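Local coordinates for protein polyhedrin (Simulium ubiquitum cypovirus, PDB 5A9A) that packs into the microcrystalline occlusion bodies, or polyhedra, of an insect cypovirus, which probably shelter virus particles between hosts, at residues Ile33-Ile38 against Gln219-Cys224; Asp213-Met218 against Val231-Gly236. All coordinates share one frame; numbering follows the deposited sequence.

Contact 1: residues Ile33-Ile38 against Gln219-Cys224; sequences IKRVAI and QAKNLC
Arg35 and Leu223 carry most of this contact: the methylene part of the arginine lies across the end of the leucine at about a right angle, with Arg35 CG 3.6 Å from Leu223 CD2 and Arg35 CD 3.7 Å from the same methyl. The other leucine methyl reaches further along the strand, where Leu223 CD1 rests 4.1 Å from Ala37 CB. Arg35 and Ala37 are two apart on strand 34-41 and so project from the same face of the sheet, and the forked leucine end spans both. With CG anti to the backbone N (chi1 -166°) and the chain extended from there to NE, Arg35 carries its guanidinium out past Leu223 to Lys221. One face of that flat group is covered by Leu223 CD1 and Lys221 CB. The lysine runs obliquely across the arginine: a bend at chi2 (-61°) lays its CG and CD along the guanidinium, CD 3.9 Å from Arg35 NH2, and the extended remainder carries Lys221 NZ on past it, to 5.0 Å from Arg35 NH2. Between Lys221 and Leu223, Asn222 takes a positive phi as the chain leaves helix 211-221, and this turn brings Leu223 round to the sheet. Further out, Arg35 NH2 forms salt bridges with Asp51 on the adjacent strand 47-54 and with Asp127 of the second subunit, and the same Asp127 carboxylate binds Lys221 NZ. Trp134 of that subunit also packs on Leu223. The contact therefore joins helix end to sheet face through aliphatic carbon, while the two like charges are probably offset by the shared Asp127, with Asp51 a further counter-charge to Arg35; helix end, sheet and second subunit meet at one place.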
# COMPACT_ATOMS: atom_id res chain seq x y z
N ILE A 33 -13.57 13.63 5.10
CA ILE A 33 -12.88 13.04 3.96
C ILE A 33 -12.32 14.11 3.01
O ILE A 33 -12.95 15.14 2.79
CB ILE A 33 -13.81 12.11 3.16
CG1 ILE A 33 -14.02 10.79 3.92
CG2 ILE A 33 -13.25 11.83 1.77
CD1 ILE A 33 -12.76 9.96 4.07
N LYS A 34 -11.14 13.84 2.48
CA LYS A 34 -10.58 14.63 1.38
C LYS A 34 -10.64 13.77 0.14
O LYS A 34 -10.52 12.55 0.23
CB LYS A 34 -9.13 15.04 1.68
CG LYS A 34 -8.98 16.12 2.75
CD LYS A 34 -9.24 15.56 4.14
CE LYS A 34 -9.31 16.66 5.19
NZ LYS A 34 -9.75 16.12 6.51
N ARG A 35 -10.81 14.39 -1.03
CA ARG A 35 -10.99 13.63 -2.26
C ARG A 35 -10.17 14.20 -3.42
O ARG A 35 -10.25 15.39 -3.73
CB ARG A 35 -12.47 13.55 -2.63
CG ARG A 35 -12.79 12.52 -3.70
CD ARG A 35 -14.27 12.15 -3.69
NE ARG A 35 -14.57 11.06 -4.62
CZ ARG A 35 -15.79 10.67 -4.96
NH1 ARG A 35 -16.86 11.29 -4.46
NH2 ARG A 35 -15.96 9.67 -5.82
N VAL A 36 -9.38 13.34 -4.04
CA VAL A 36 -8.50 13.74 -5.14
C VAL A 36 -8.76 12.86 -6.36
O VAL A 36 -8.81 11.63 -6.25
CB VAL A 36 -7.01 13.60 -4.74
CG1 VAL A 36 -6.12 13.68 -5.97
CG2 VAL A 36 -6.63 14.66 -3.73
N ALA A 37 -8.92 13.49 -7.51
CA ALA A 37 -9.03 12.75 -8.77
C ALA A 37 -7.79 12.99 -9.63
O ALA A 37 -7.51 14.13 -10.02
CB ALA A 37 -10.28 13.16 -9.52
N ILE A 38 -7.04 11.93 -9.89
CA ILE A 38 -5.94 11.98 -10.84
C ILE A 38 -6.48 11.56 -12.20
O ILE A 38 -6.99 10.44 -12.34
CB ILE A 38 -4.80 11.02 -10.46
CG1 ILE A 38 -4.39 11.21 -8.99
CG2 ILE A 38 -3.61 11.23 -11.38
CD1 ILE A 38 -3.79 12.56 -8.67
N GLN A 219 -18.98 16.92 -11.99
CA GLN A 219 -20.14 17.61 -11.44
C GLN A 219 -21.00 16.68 -10.59
O GLN A 219 -21.59 17.11 -9.59
CB GLN A 219 -20.97 18.24 -12.57
CG GLN A 219 -20.24 19.39 -13.25
CD GLN A 219 -21.06 20.08 -14.32
OE1 GLN A 219 -21.91 19.47 -14.97
NE2 GLN A 219 -20.79 21.37 -14.52
N ALA A 220 -21.08 15.41 -10.97
CA ALA A 220 -21.82 14.42 -10.19
C ALA A 220 -21.15 14.17 -8.83
O ALA A 220 -21.83 14.06 -7.81
CB ALA A 220 -21.94 13.12 -10.96
N LYS A 221 -19.83 14.08 -8.83
CA LYS A 221 -19.08 13.79 -7.61
C LYS A 221 -18.68 15.08 -6.89
O LYS A 221 -18.09 15.04 -5.81
CB LYS A 221 -17.82 12.99 -7.94
CG LYS A 221 -18.06 11.74 -8.77
CD LYS A 221 -18.98 10.74 -8.07
CE LYS A 221 -19.23 9.53 -8.95
NZ LYS A 221 -20.11 8.51 -8.32
N ASN A 222 -19.01 16.22 -7.49
CA ASN A 222 -18.67 17.52 -6.92
C ASN A 222 -17.18 17.65 -6.62
O ASN A 222 -16.77 18.02 -5.52
CB ASN A 222 -19.50 17.79 -5.66
CG ASN A 222 -20.95 18.12 -5.99
OD1 ASN A 222 -21.25 19.23 -6.43
ND2 ASN A 222 -21.83 17.16 -5.80
N LEU A 223 -16.37 17.33 -7.63
CA LEU A 223 -14.94 17.56 -7.60
C LEU A 223 -14.66 18.67 -8.59
O LEU A 223 -15.25 18.70 -9.67
CB LEU A 223 -14.21 16.28 -8.02
CG LEU A 223 -14.56 15.05 -7.19
CD1 LEU A 223 -13.99 13.78 -7.80
CD2 LEU A 223 -14.06 15.22 -5.76
N CYS A 224 -13.77 19.60 -8.25
CA CYS A 224 -13.58 20.77 -9.09
C CYS A 224 -12.96 20.38 -10.42
O CYS A 224 -12.16 19.45 -10.51
CB CYS A 224 -12.74 21.85 -8.39
SG CYS A 224 -10.98 21.49 -8.23

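Contact 2: residues Asp213-Met218 against Val231-Gly236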
# COMPACT_ATOMS: atom_id res chain seq x y z
N ASP A 213 -18.43 13.56 -20.91
CA ASP A 213 -18.65 12.54 -19.90
C ASP A 213 -17.84 12.84 -18.64
O ASP A 213 -18.27 12.56 -17.52
CB ASP A 213 -18.25 11.16 -20.45
CG ASP A 213 -19.17 10.69 -21.56
OD1 ASP A 213 -20.02 11.50 -22.02
OD2 ASP A 213 -19.05 9.53 -22.00
N LEU A 214 -16.65 13.42 -18.83
CA LEU A 214 -15.78 13.76 -17.71
C LEU A 214 -16.36 14.91 -16.89
O LEU A 214 -16.41 14.84 -15.66
CB LEU A 214 -14.39 14.13 -18.21
CG LEU A 214 -13.39 14.60 -17.15
CD1 LEU A 214 -13.27 13.58 -16.02
CD2 LEU A 214 -12.03 14.85 -17.78
N ILE A 215 -16.81 15.96 -17.56
CA ILE A 215 -17.44 17.09 -16.88
C ILE A 215 -18.63 16.59 -16.07
O ILE A 215 -18.83 17.00 -14.92
CB ILE A 215 -17.91 18.17 -17.87
CG1 ILE A 215 -16.72 18.81 -18.58
CG2 ILE A 215 -18.70 19.24 -17.13
CD1 ILE A 215 -17.12 19.75 -19.70
N ASP A 216 -19.41 15.71 -16.67
CA ASP A 216 -20.57 15.12 -16.00
C ASP A 216 -20.16 14.40 -14.71
O ASP A 216 -20.80 14.56 -13.67
CB ASP A 216 -21.28 14.15 -16.95
CG ASP A 216 -22.62 13.68 -16.42
OD1 ASP A 216 -22.64 12.71 -15.64
OD2 ASP A 216 -23.65 14.27 -16.80
N TYR A 217 -19.08 13.62 -14.78
CA TYR A 217 -18.58 12.90 -13.62
C TYR A 217 -18.14 13.85 -12.51
O TYR A 217 -18.51 13.69 -11.35
CB TYR A 217 -17.39 12.01 -14.02
CG TYR A 217 -16.79 11.21 -12.88
CD1 TYR A 217 -17.28 9.94 -12.56
CD2 TYR A 217 -15.73 11.71 -12.14
CE1 TYR A 217 -16.72 9.20 -11.53
CE2 TYR A 217 -15.17 10.98 -11.10
CZ TYR A 217 -15.67 9.73 -10.80
OH TYR A 217 -15.12 8.99 -9.77
N MET A 218 -17.36 14.86 -12.88
CA MET A 218 -16.83 15.80 -11.90
C MET A 218 -17.96 16.57 -11.22
O MET A 218 -17.92 16.82 -10.01
CB MET A 218 -15.84 16.75 -12.56
CG MET A 218 -14.64 16.04 -13.19
SD MET A 218 -13.69 15.06 -12.01
CE MET A 218 -12.85 16.36 -11.09
N VAL A 231 -12.52 26.93 -18.67
CA VAL A 231 -13.71 27.35 -17.94
C VAL A 231 -13.93 26.45 -16.73
O VAL A 231 -13.89 25.23 -16.83
CB VAL A 231 -14.98 27.31 -18.81
CG1 VAL A 231 -16.18 27.79 -18.00
CG2 VAL A 231 -14.80 28.17 -20.05
N VAL A 232 -14.16 27.07 -15.57
CA VAL A 232 -14.48 26.32 -14.36
C VAL A 232 -15.91 25.81 -14.44
O VAL A 232 -16.86 26.59 -14.37
CB VAL A 232 -14.33 27.20 -13.11
CG1 VAL A 232 -14.63 26.39 -11.85
CG2 VAL A 232 -12.93 27.80 -13.03
N ASP A 233 -16.07 24.50 -14.58
CA ASP A 233 -17.39 23.89 -14.72
C ASP A 233 -17.90 23.35 -13.39
O ASP A 233 -19.10 23.22 -13.19
CB ASP A 233 -17.35 22.77 -15.76
CG ASP A 233 -17.07 23.28 -17.16
OD1 ASP A 233 -17.63 24.33 -17.53
OD2 ASP A 233 -16.27 22.65 -17.88
N CYS A 234 -16.97 23.04 -12.49
CA CYS A 234 -17.32 22.57 -11.16
C CYS A 234 -16.28 23.09 -10.18
O CYS A 234 -15.09 23.07 -10.47
CB CYS A 234 -17.37 21.05 -11.12
SG CYS A 234 -17.95 20.35 -9.56
N ASN A 235 -16.73 23.56 -9.01
CA ASN A 235 -15.82 24.15 -8.04
C ASN A 235 -15.96 23.56 -6.63
O ASN A 235 -15.37 24.08 -5.68
CB ASN A 235 -16.00 25.67 -7.99
CG ASN A 235 -17.41 26.08 -7.59
OD1 ASN A 235 -18.18 25.28 -7.06
ND2 ASN A 235 -17.75 27.34 -7.84
N GLY A 236 -16.72 22.48 -6.50
CA GLY A 236 -16.84 21.78 -5.24
C GLY A 236 -17.85 22.39 -4.29
O GLY A 236 -18.18 21.80 -3.26
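Ile215 and Met218, one turn apart on helix 211-221, face the short strand 232-234, their CA atoms 7.1 Å from that of Asp233 and 6.8 Å from that of Cys234 respectively. Across from the helix the strand is irregular: Asp233 and Cys234 both stand opposite Tyr225 of strand 225-226 in a classic beta bulge, and both direct their side chains toward the helix. Ile215 meets Asp233 obliquely with its two branches. Its longer branch, with CG1 beside the backbone N (chi1 -66°) and then extended, brings Ile215 CD1 to 3.5 Å from Asp233 OD2; the short branch sets Ile215 CG2 4.0 Å from Asp233 CB. The carboxylate thus has a methyl against one of its oxygens, while Asp227, beyond the segments, brings a second carboxylate close to that oxygen. With Asp233 and Asp227 so close together, the proton affinity of one of them may be raised. At the other pair it is backbone that meets side chain. Cys234 SG, anti to its own N (chi1 -174°), comes within 3.6 Å of Met218 O, the carbonyl near the end of the helix. The Met218 side chain itself packs on Tyr225 and Leu223, and its SD lies in the plane of the Tyr217 ring, at the edge. Outside the segments, Gln219 NE2 gives a hydrogen bond to Asp233 O, tying the bulge to the next residue of the helix. Small, and only partly buried, the contact sets the two-stranded hairpin along the last turns of the helix, with van der Waals contact where Ile215 meets Asp233 and polar grip supplied from just beyond it by Gln219.

In the fold
From the N terminus, the chain first lays down 33-38 at the start of strand 34-41, inside the large antiparallel sheet, and then builds the rest of that sheet, the four-stranded sheet and the UTP-binding region. Contact 1 closes this long loop of 180 residues when 219-224, at the exit of helix 211-221, comes back to the strand. Contact 2 closes a short loop, from 213-218 on the same helix to 231-236. The two cross: 219-224 falls between the segments of contact 2. The helix end is thus held between sheet and terminal hairpin, and Leu223 N probably donates a hydrogen bond to Met218 O where the contacts meet.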